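Local coordinates for prenylcyclase (Actinoplanes teichomyceticus, PDB 6IJ1), which probably acts as a prenylcyclase, closing linear prenyl chains into rings, at residues L37-W43 with W81-V86; E89-G95 with F118-H122. One frame throughout, in Å; residues are numbered along the deposited sequence.

Interaction 1: L37-W43 with W81-V86; sequences LGPSDDW and WNYSEV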
ATOM      1  N   LEU A  37     -15.029  -3.397  -8.888  1.00 22.44           N
ATOM      2  CA  LEU A  37     -16.469  -3.442  -8.663  1.00 23.62           C
ATOM      3  C   LEU A  37     -16.857  -1.986  -8.482  1.00 22.99           C
ATOM      4  O   LEU A  37     -17.203  -1.540  -7.378  1.00 26.83           O
ATOM      5  CB  LEU A  37     -16.788  -4.320  -7.452  1.00 27.26           C
ATOM      6  CG  LEU A  37     -18.282  -4.658  -7.272  1.00 45.11           C
ATOM      7  CD1 LEU A  37     -19.014  -4.799  -8.610  1.00 47.59           C
ATOM      8  CD2 LEU A  37     -18.427  -5.927  -6.456  1.00 44.50           C
ATOM      9  N   GLY A  38     -16.634  -1.245  -9.563  1.00 21.38           N
ATOM     10  CA  GLY A  38     -16.626   0.217  -9.444  1.00 21.01           C
ATOM     11  C   GLY A  38     -15.284   0.616  -8.830  1.00 19.09           C
ATOM     12  O   GLY A  38     -14.493  -0.268  -8.448  1.00 20.84           O
ATOM     13  N   PRO A  39     -14.956   1.909  -8.715  1.00 19.27           N
ATOM     14  CA  PRO A  39     -13.676   2.290  -8.146  1.00 16.03           C
ATOM     15  C   PRO A  39     -13.679   2.310  -6.610  1.00 19.27           C
ATOM     16  O   PRO A  39     -14.717   2.266  -6.006  1.00 20.03           O
ATOM     17  CB  PRO A  39     -13.503   3.712  -8.682  1.00 18.79           C
ATOM     18  CG  PRO A  39     -14.915   4.235  -8.773  1.00 23.38           C
ATOM     19  CD  PRO A  39     -15.762   3.042  -9.156  1.00 21.74           C
ATOM     20  N   SER A  40     -12.482   2.321  -6.036  1.00 16.99           N
ATOM     21  CA  SER A  40     -12.346   2.434  -4.569  1.00 16.06           C
ATOM     22  C   SER A  40     -12.395   3.918  -4.218  1.00 17.05           C
ATOM     23  O   SER A  40     -11.845   4.701  -4.973  1.00 19.36           O
ATOM     24  CB  SER A  40     -11.043   1.849  -4.110  1.00 16.17           C
ATOM     25  OG  SER A  40     -10.705   2.347  -2.828  1.00 17.33           O
ATOM     26  N   ASP A  41     -13.042   4.268  -3.108  1.00 16.84           N
ATOM     27  CA  ASP A  41     -13.037   5.687  -2.675  1.00 17.34           C
ATOM     28  C   ASP A  41     -12.193   5.863  -1.405  1.00 15.95           C
ATOM     29  O   ASP A  41     -11.181   6.524  -1.482  1.00 17.76           O
ATOM     30  CB  ASP A  41     -14.438   6.289  -2.538  1.00 18.27           C
ATOM     31  CG  ASP A  41     -15.468   5.402  -1.865  1.00 23.99           C
ATOM     32  OD1 ASP A  41     -15.092   4.520  -1.097  1.00 22.91           O
ATOM     33  OD2 ASP A  41     -16.650   5.633  -2.113  1.00 32.52           O
ATOM     34  N   ASP A  42     -12.600   5.256  -0.292  1.00 18.02           N
ATOM     35  CA  ASP A  42     -11.909   5.480   1.009  1.00 17.16           C
ATOM     36  C   ASP A  42     -10.437   5.047   0.972  1.00 15.21           C
ATOM     37  O   ASP A  42      -9.586   5.825   1.371  1.00 16.12           O
ATOM     38  CB  ASP A  42     -12.705   4.868   2.162  1.00 20.45           C
ATOM     39  CG  ASP A  42     -14.061   5.529   2.331  1.00 23.58           C
ATOM     40  OD1 ASP A  42     -14.277   6.570   1.730  1.00 29.80           O
ATOM     41  OD2 ASP A  42     -14.867   4.991   3.068  1.00 35.38           O
ATOM     42  N   TRP A  43     -10.168   3.821   0.545  1.00 15.43           N
ATOM     43  CA  TRP A  43      -8.790   3.342   0.481  1.00 15.08           C
ATOM     44  C   TRP A  43      -7.937   4.275  -0.362  1.00 13.99           C
ATOM     45  O   TRP A  43      -6.896   4.785   0.082  1.00 14.45           O
ATOM     46  CB  TRP A  43      -8.777   1.910  -0.049  1.00 14.75           C
ATOM     47  CG  TRP A  43      -7.411   1.474  -0.521  1.00 14.29           C
ATOM     48  CD1 TRP A  43      -6.178   1.685   0.096  1.00 17.37           C
ATOM     49  CD2 TRP A  43      -7.123   0.726  -1.713  1.00 15.54           C
ATOM     50  NE1 TRP A  43      -5.174   1.096  -0.650  1.00 16.69           N
ATOM     51  CE2 TRP A  43      -5.739   0.509  -1.760  1.00 15.60           C
ATOM     52  CE3 TRP A  43      -7.929   0.229  -2.753  1.00 17.90           C
ATOM     53  CZ2 TRP A  43      -5.107  -0.190  -2.814  1.00 16.42           C
ATOM     54  CZ3 TRP A  43      -7.311  -0.492  -3.789  1.00 18.09           C
ATOM     55  CH2 TRP A  43      -5.912  -0.673  -3.834  1.00 16.62           C
ATOM     56  N   TRP A  81     -12.921   1.298   7.730  1.00 17.68           N
ATOM     57  CA  TRP A  81     -13.176   1.841   6.392  1.00 17.08           C
ATOM     58  C   TRP A  81     -12.984   0.731   5.378  1.00 15.45           C
ATOM     59  O   TRP A  81     -12.574  -0.367   5.739  1.00 16.60           O
ATOM     60  CB  TRP A  81     -12.227   2.967   6.099  1.00 17.34           C
ATOM     61  CG  TRP A  81     -12.528   4.259   6.841  1.00 15.50           C
ATOM     62  CD1 TRP A  81     -13.144   5.380   6.326  1.00 17.65           C
ATOM     63  CD2 TRP A  81     -12.091   4.598   8.176  1.00 17.06           C
ATOM     64  NE1 TRP A  81     -13.165   6.379   7.317  1.00 19.29           N
ATOM     65  CE2 TRP A  81     -12.526   5.915   8.422  1.00 15.90           C
ATOM     66  CE3 TRP A  81     -11.385   3.906   9.169  1.00 19.68           C
ATOM     67  CZ2 TRP A  81     -12.244   6.587   9.641  1.00 19.03           C
ATOM     68  CZ3 TRP A  81     -11.116   4.576  10.408  1.00 20.58           C
ATOM     69  CH2 TRP A  81     -11.557   5.883  10.596  1.00 18.75           C
ATOM     70  N   ASN A  82     -13.316   1.023   4.092  1.00 17.12           N
ATOM     71  CA  ASN A  82     -13.410  -0.047   3.085  1.00 15.81           C
ATOM     72  C   ASN A  82     -12.829   0.382   1.742  1.00 16.89           C
ATOM     73  O   ASN A  82     -12.414   1.508   1.540  1.00 19.11           O
ATOM     74  CB  ASN A  82     -14.875  -0.528   2.944  1.00 20.49           C
ATOM     75  CG  ASN A  82     -15.817   0.599   2.666  1.00 18.95           C
ATOM     76  OD1 ASN A  82     -15.528   1.566   1.962  1.00 21.50           O
ATOM     77  ND2 ASN A  82     -17.000   0.471   3.242  1.00 25.17           N
ATOM     78  N   TYR A  83     -12.787  -0.588   0.808  1.00 14.67           N
ATOM     79  CA  TYR A  83     -12.455  -0.248  -0.574  1.00 16.62           C
ATOM     80  C   TYR A  83     -13.461   0.751  -1.100  1.00 14.80           C
ATOM     81  O   TYR A  83     -13.101   1.774  -1.682  1.00 16.70           O
ATOM     82  CB  TYR A  83     -12.481  -1.573  -1.417  1.00 16.98           C
ATOM     83  CG  TYR A  83     -12.411  -1.450  -2.968  1.00 19.52           C
ATOM     84  CD1 TYR A  83     -13.547  -1.101  -3.730  1.00 27.20           C
ATOM     85  CD2 TYR A  83     -11.238  -1.663  -3.640  1.00 17.87           C
ATOM     86  CE1 TYR A  83     -13.479  -0.976  -5.115  1.00 29.40           C
ATOM     87  CE2 TYR A  83     -11.163  -1.555  -5.032  1.00 20.18           C
ATOM     88  CZ  TYR A  83     -12.284  -1.214  -5.759  1.00 25.60           C
ATOM     89  OH  TYR A  83     -12.183  -1.098  -7.128  1.00 43.51           O
ATOM     90  N   SER A  84     -14.747   0.399  -0.955  1.00 17.16           N
ATOM     91  CA  SER A  84     -15.882   1.266  -1.242  1.00 18.79           C
ATOM     92  C   SER A  84     -17.060   0.578  -0.570  1.00 18.75           C
ATOM     93  O   SER A  84     -16.909  -0.504  -0.009  1.00 18.20           O
ATOM     94  CB  SER A  84     -16.130   1.411  -2.751  1.00 21.30           C
ATOM     95  OG  SER A  84     -16.733   0.203  -3.210  1.00 20.63           O
ATOM     96  N   GLU A  85     -18.246   1.170  -0.702  1.00 21.75           N
ATOM     97  CA  GLU A  85     -19.432   0.579  -0.068  1.00 23.74           C
ATOM     98  C   GLU A  85     -19.771  -0.825  -0.586  1.00 24.04           C
ATOM     99  O   GLU A  85     -20.538  -1.563   0.051  1.00 24.89           O
ATOM    100  CB  GLU A  85     -20.583   1.564  -0.279  1.00 27.92           C
ATOM    101  CG  GLU A  85     -20.924   1.724  -1.758  1.00 38.69           C
ATOM    102  CD  GLU A  85     -22.089   2.668  -2.015  1.00 61.01           C
ATOM    103  OE1 GLU A  85     -22.523   3.371  -1.072  1.00 66.22           O
ATOM    104  OE2 GLU A  85     -22.577   2.692  -3.168  1.00 72.33           O
ATOM    105  N   VAL A  86     -19.180  -1.248  -1.707  1.00 22.32           N
ATOM    106  CA  VAL A  86     -19.460  -2.593  -2.198  1.00 25.13           C
ATOM    107  C   VAL A  86     -18.781  -3.676  -1.386  1.00 22.18           C
ATOM    108  O   VAL A  86     -19.048  -4.860  -1.581  1.00 26.55           O
ATOM    109  CB  VAL A  86     -19.047  -2.780  -3.679  1.00 24.76           C
ATOM    110  CG1 VAL A  86     -19.595  -1.629  -4.516  1.00 26.86           C
ATOM    111  CG2 VAL A  86     -17.509  -2.886  -3.819  1.00 28.55           C
TER
HETATM  112  O   HOH W   1     -16.993   0.598  -5.880  1.00 21.61           O
HETATM  113  O   HOH W   2     -16.776   3.837   1.237  1.00 30.00           O
HETATM  114  O   HOH W   3     -18.579   4.107  -1.480  1.00 32.91           O
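A loop running into the start of helix 42-52 meets the irregular segment 81-86 around Tyr83, which gives up 122 Å² to 37-43, more than any other residue. The evidence for direct bonding is four hydrogen bonds. Tyr83 O accepts twice, from Ser40 OG at 2.7 Å and from Asp41 N at 2.9 Å, while Tyr83 OH donates to Gly38 O at 2.8 Å. The fourth, Trp43 N to Asn82 O at 3.4 Å, is weak. The Tyr83 hydroxyl also bonds Leu36 N, so both the carbonyl and the hydroxyl of Tyr83 are engaged.

One face of its ring carries a CH-pi contact: Ser40 CB lies 3.5 Å from the centroid and 9° off the normal. Apolar contacts border this centre, Trp43 CE3 to Tyr83 CD2 at 3.9 Å and Leu37 CG to Val86 CG2 at 4.0 Å.

Water fills gaps. Water 1 donates to Leu37 O (2.6 Å) and Pro39 O (2.8 Å) and accepts from Ser84 OG (2.7 Å), whose oxygen also takes Val86 N in an ST turn at 3.2 Å. Water 3 joins Asp41 OD2 (2.5 Å) to Glu85 N (3.1 Å).

Gln75 to Trp81, whose side chains touch, fit the QxxxGxW signature of terpene cyclases. The contact seats the start of helix 42-52 on the loop leading to helix 91-104, where Trp43 meets Ser93 and Trp81 meets Val97.

Interaction 2: E89-G95 with F118-H122; sequences EDADSTG and FLARH
Ala91 CB lies over one face of the His122 imidazole, 4.1 Å from the ring centroid and 25° off its normal, a CH-pi contact. It belongs to a helix-helix contact: the first turn of helix 91-104 meets the last turn of helix 112-121. The register is set by Ala91 and Leu119, whose CA atoms are 5.8 Å apart.

Glu89 and Asp90 are extended (psi 149° and 157°); helical angles begin at Ala91. Asp90 is the N-cap: with chi1 p, OD2 accepts from Ser93 N and, weakly, Asp92 N (both 2.8 Å), and OD1 takes Ser93 OG at 2.7 Å. Asp90 to Thr94 resembles the DxDD(T) motif of class II terpene cyclases, with Ser93 in place of its last Asp; no catalytic role is established.

Phe118 (chi1 t) places CE1 3.4 Å from Thr94 OG1, which donates to Asp90 O (2.7 Å) and also bonds Trp81 N, and CZ 3.7 Å from Glu89 CB. Leu119 (m, t) brings CD2 to 3.8 Å from Ala91 CB and 4.0 Å from Thr94 CG2. His122 (chi1 m) sends ND1 to Phe118 O at 2.8 Å, while water 4 links its NE2, at 2.8 Å, to Glu89 O, at 3.0 Å.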
ATOM      1  N   GLU A  89     -15.767  -3.659   5.555  1.00 18.34           N
ATOM      2  CA  GLU A  89     -14.573  -2.943   6.047  1.00 18.58           C
ATOM      3  C   GLU A  89     -13.387  -3.898   6.219  1.00 17.07           C
ATOM      4  O   GLU A  89     -13.535  -5.083   6.508  1.00 16.86           O
ATOM      5  CB  GLU A  89     -14.890  -2.236   7.366  1.00 18.95           C
ATOM      6  CG  GLU A  89     -15.859  -1.041   7.185  1.00 20.08           C
ATOM      7  CD  GLU A  89     -17.275  -1.501   6.771  1.00 22.30           C
ATOM      8  OE1 GLU A  89     -17.808  -2.440   7.368  1.00 22.65           O
ATOM      9  OE2 GLU A  89     -17.811  -0.916   5.811  1.00 26.41           O
ATOM     10  N   ASP A  90     -12.175  -3.348   6.023  1.00 15.51           N
ATOM     11  CA  ASP A  90     -10.997  -4.202   6.048  1.00 14.98           C
ATOM     12  C   ASP A  90      -9.846  -3.471   6.744  1.00 13.19           C
ATOM     13  O   ASP A  90      -9.847  -2.234   6.892  1.00 16.15           O
ATOM     14  CB  ASP A  90     -10.555  -4.606   4.630  1.00 16.16           C
ATOM     15  CG  ASP A  90      -9.943  -3.455   3.879  1.00 16.58           C
ATOM     16  OD1 ASP A  90     -10.661  -2.674   3.202  1.00 18.47           O
ATOM     17  OD2 ASP A  90      -8.691  -3.358   3.935  1.00 16.67           O
ATOM     18  N   ALA A  91      -8.926  -4.282   7.253  1.00 13.26           N
ATOM     19  CA  ALA A  91      -7.814  -3.723   8.054  1.00 13.12           C
ATOM     20  C   ALA A  91      -6.883  -2.869   7.242  1.00 14.81           C
ATOM     21  O   ALA A  91      -6.270  -1.940   7.782  1.00 14.61           O
ATOM     22  CB  ALA A  91      -7.003  -4.866   8.688  1.00 14.27           C
ATOM     23  N   ASP A  92      -6.687  -3.171   5.946  1.00 14.08           N
ATOM     24  CA  ASP A  92      -5.738  -2.341   5.203  1.00 12.94           C
ATOM     25  C   ASP A  92      -6.301  -0.933   4.963  1.00 13.50           C
ATOM     26  O   ASP A  92      -5.637   0.056   5.254  1.00 14.03           O
ATOM     27  CB  ASP A  92      -5.389  -3.038   3.872  1.00 13.58           C
ATOM     28  CG  ASP A  92      -4.122  -2.481   3.247  1.00 15.38           C
ATOM     29  OD1 ASP A  92      -3.083  -2.416   3.939  1.00 16.57           O
ATOM     30  OD2 ASP A  92      -4.187  -2.019   2.076  1.00 17.52           O
ATOM     31  N   SER A  93      -7.526  -0.818   4.438  1.00 12.95           N
ATOM     32  CA  SER A  93      -8.130   0.493   4.239  1.00 13.48           C
ATOM     33  C   SER A  93      -8.174   1.299   5.560  1.00 13.06           C
ATOM     34  O   SER A  93      -7.825   2.487   5.600  1.00 14.81           O
ATOM     35  CB  SER A  93      -9.579   0.355   3.683  1.00 16.61           C
ATOM     36  OG  SER A  93      -9.547  -0.386   2.457  1.00 18.33           O
ATOM     37  N   THR A  94      -8.564   0.622   6.655  1.00 14.40           N
ATOM     38  CA  THR A  94      -8.597   1.273   7.958  1.00 15.24           C
ATOM     39  C   THR A  94      -7.207   1.762   8.326  1.00 14.22           C
ATOM     40  O   THR A  94      -7.042   2.887   8.797  1.00 14.98           O
ATOM     41  CB  THR A  94      -9.108   0.290   8.976  1.00 13.56           C
ATOM     42  OG1 THR A  94     -10.446  -0.124   8.547  1.00 15.52           O
ATOM     43  CG2 THR A  94      -9.148   0.863  10.379  1.00 15.28           C
ATOM     44  N   GLY A  95      -6.202   0.924   8.078  1.00 13.70           N
ATOM     45  CA  GLY A  95      -4.829   1.338   8.396  1.00 13.37           C
ATOM     46  C   GLY A  95      -4.385   2.549   7.597  1.00 13.18           C
ATOM     47  O   GLY A  95      -3.704   3.439   8.141  1.00 14.77           O
ATOM     48  N   PHE A 118     -10.899  -1.907  15.914  1.00 17.21           N
ATOM     49  CA  PHE A 118     -11.145  -2.692  14.702  1.00 16.66           C
ATOM     50  C   PHE A 118      -9.882  -3.419  14.267  1.00 16.06           C
ATOM     51  O   PHE A 118      -9.916  -4.628  14.019  1.00 16.58           O
ATOM     52  CB  PHE A 118     -11.695  -1.784  13.612  1.00 16.69           C
ATOM     53  CG  PHE A 118     -11.932  -2.435  12.295  1.00 17.30           C
ATOM     54  CD1 PHE A 118     -10.908  -2.493  11.351  1.00 20.57           C
ATOM     55  CD2 PHE A 118     -13.211  -2.879  11.969  1.00 20.82           C
ATOM     56  CE1 PHE A 118     -11.140  -3.038  10.074  1.00 19.47           C
ATOM     57  CE2 PHE A 118     -13.468  -3.474  10.691  1.00 21.58           C
ATOM     58  CZ  PHE A 118     -12.420  -3.522   9.746  1.00 19.11           C
ATOM     59  N   LEU A 119      -8.743  -2.683  14.187  1.00 16.24           N
ATOM     60  CA  LEU A 119      -7.489  -3.330  13.810  1.00 15.38           C
ATOM     61  C   LEU A 119      -7.134  -4.454  14.760  1.00 15.85           C
ATOM     62  O   LEU A 119      -6.706  -5.524  14.331  1.00 17.39           O
ATOM     63  CB  LEU A 119      -6.319  -2.342  13.723  1.00 15.25           C
ATOM     64  CG  LEU A 119      -6.453  -1.359  12.566  1.00 15.84           C
ATOM     65  CD1 LEU A 119      -5.261  -0.346  12.574  1.00 15.54           C
ATOM     66  CD2 LEU A 119      -6.542  -2.104  11.188  1.00 16.51           C
ATOM     67  N   ALA A 120      -7.309  -4.241  16.104  1.00 16.40           N
ATOM     68  CA  ALA A 120      -6.941  -5.317  17.026  1.00 16.15           C
ATOM     69  C   ALA A 120      -7.718  -6.611  16.759  1.00 15.54           C
ATOM     70  O   ALA A 120      -7.166  -7.699  16.994  1.00 18.88           O
ATOM     71  CB  ALA A 120      -7.202  -4.849  18.470  1.00 20.23           C
ATOM     72  N   ARG A 121      -8.983  -6.516  16.294  1.00 16.12           N
ATOM     73  CA  ARG A 121      -9.737  -7.721  15.966  1.00 19.52           C
ATOM     74  C   ARG A 121      -9.084  -8.532  14.863  1.00 17.20           C
ATOM     75  O   ARG A 121      -9.352  -9.751  14.777  1.00 19.71           O
ATOM     76  CB  ARG A 121     -11.161  -7.339  15.566  1.00 23.03           C
ATOM     77  CG  ARG A 121     -11.939  -6.842  16.764  1.00 24.44           C
ATOM     78  CD  ARG A 121     -13.328  -6.373  16.347  1.00 31.27           C
ATOM     79  NE  ARG A 121     -14.095  -7.524  15.897  1.00 48.58           N
ATOM     80  CZ  ARG A 121     -15.418  -7.544  15.794  1.00 59.62           C
ATOM     81  NH1 ARG A 121     -16.029  -8.643  15.372  1.00 60.01           N
ATOM     82  NH2 ARG A 121     -16.124  -6.465  16.113  1.00 61.08           N
ATOM     83  N   HIS A 122      -8.220  -7.895  14.036  1.00 16.85           N
ATOM     84  CA  HIS A 122      -7.621  -8.591  12.885  1.00 16.48           C
ATOM     85  C   HIS A 122      -6.265  -9.168  13.209  1.00 16.72           C
ATOM     86  O   HIS A 122      -5.634  -9.793  12.367  1.00 16.81           O
ATOM     87  CB  HIS A 122      -7.515  -7.625  11.660  1.00 15.42           C
ATOM     88  CG  HIS A 122      -8.832  -7.199  11.129  1.00 15.16           C
ATOM     89  ND1 HIS A 122      -9.695  -6.386  11.824  1.00 16.10           N
ATOM     90  CD2 HIS A 122      -9.456  -7.529   9.971  1.00 17.73           C
ATOM     91  CE1 HIS A 122     -10.802  -6.217  11.105  1.00 20.39           C
ATOM     92  NE2 HIS A 122     -10.664  -6.880   9.953  1.00 18.46           N
TER
HETATM   93  O   HOH W   4     -12.994  -7.331   8.415  1.00 21.71           O

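In the fold
The two contacts follow one another along the chain, with centres 14 Å apart, and use neighbouring parts of it, 81-86 and 89-95. Interaction 1 is partly buried, with three of its twelve touching residues exposed; it is polar and water-bridged, with backbone carbonyls of both segments as acceptors. Interaction 2 is buried and joins two helix ends by side-chain packing, with no direct hydrogen bond between its two segments, which one water bridges. It also buries less surface, 303 against 511 Å². They are stitched together directly: Trp81 N lies 3.0 Å from Thr94 OG1, and Trp81 O 3.0 Å from Asp90 N, both probable hydrogen bonds, so the loop of interaction 1 borders the capped helix start of interaction 2.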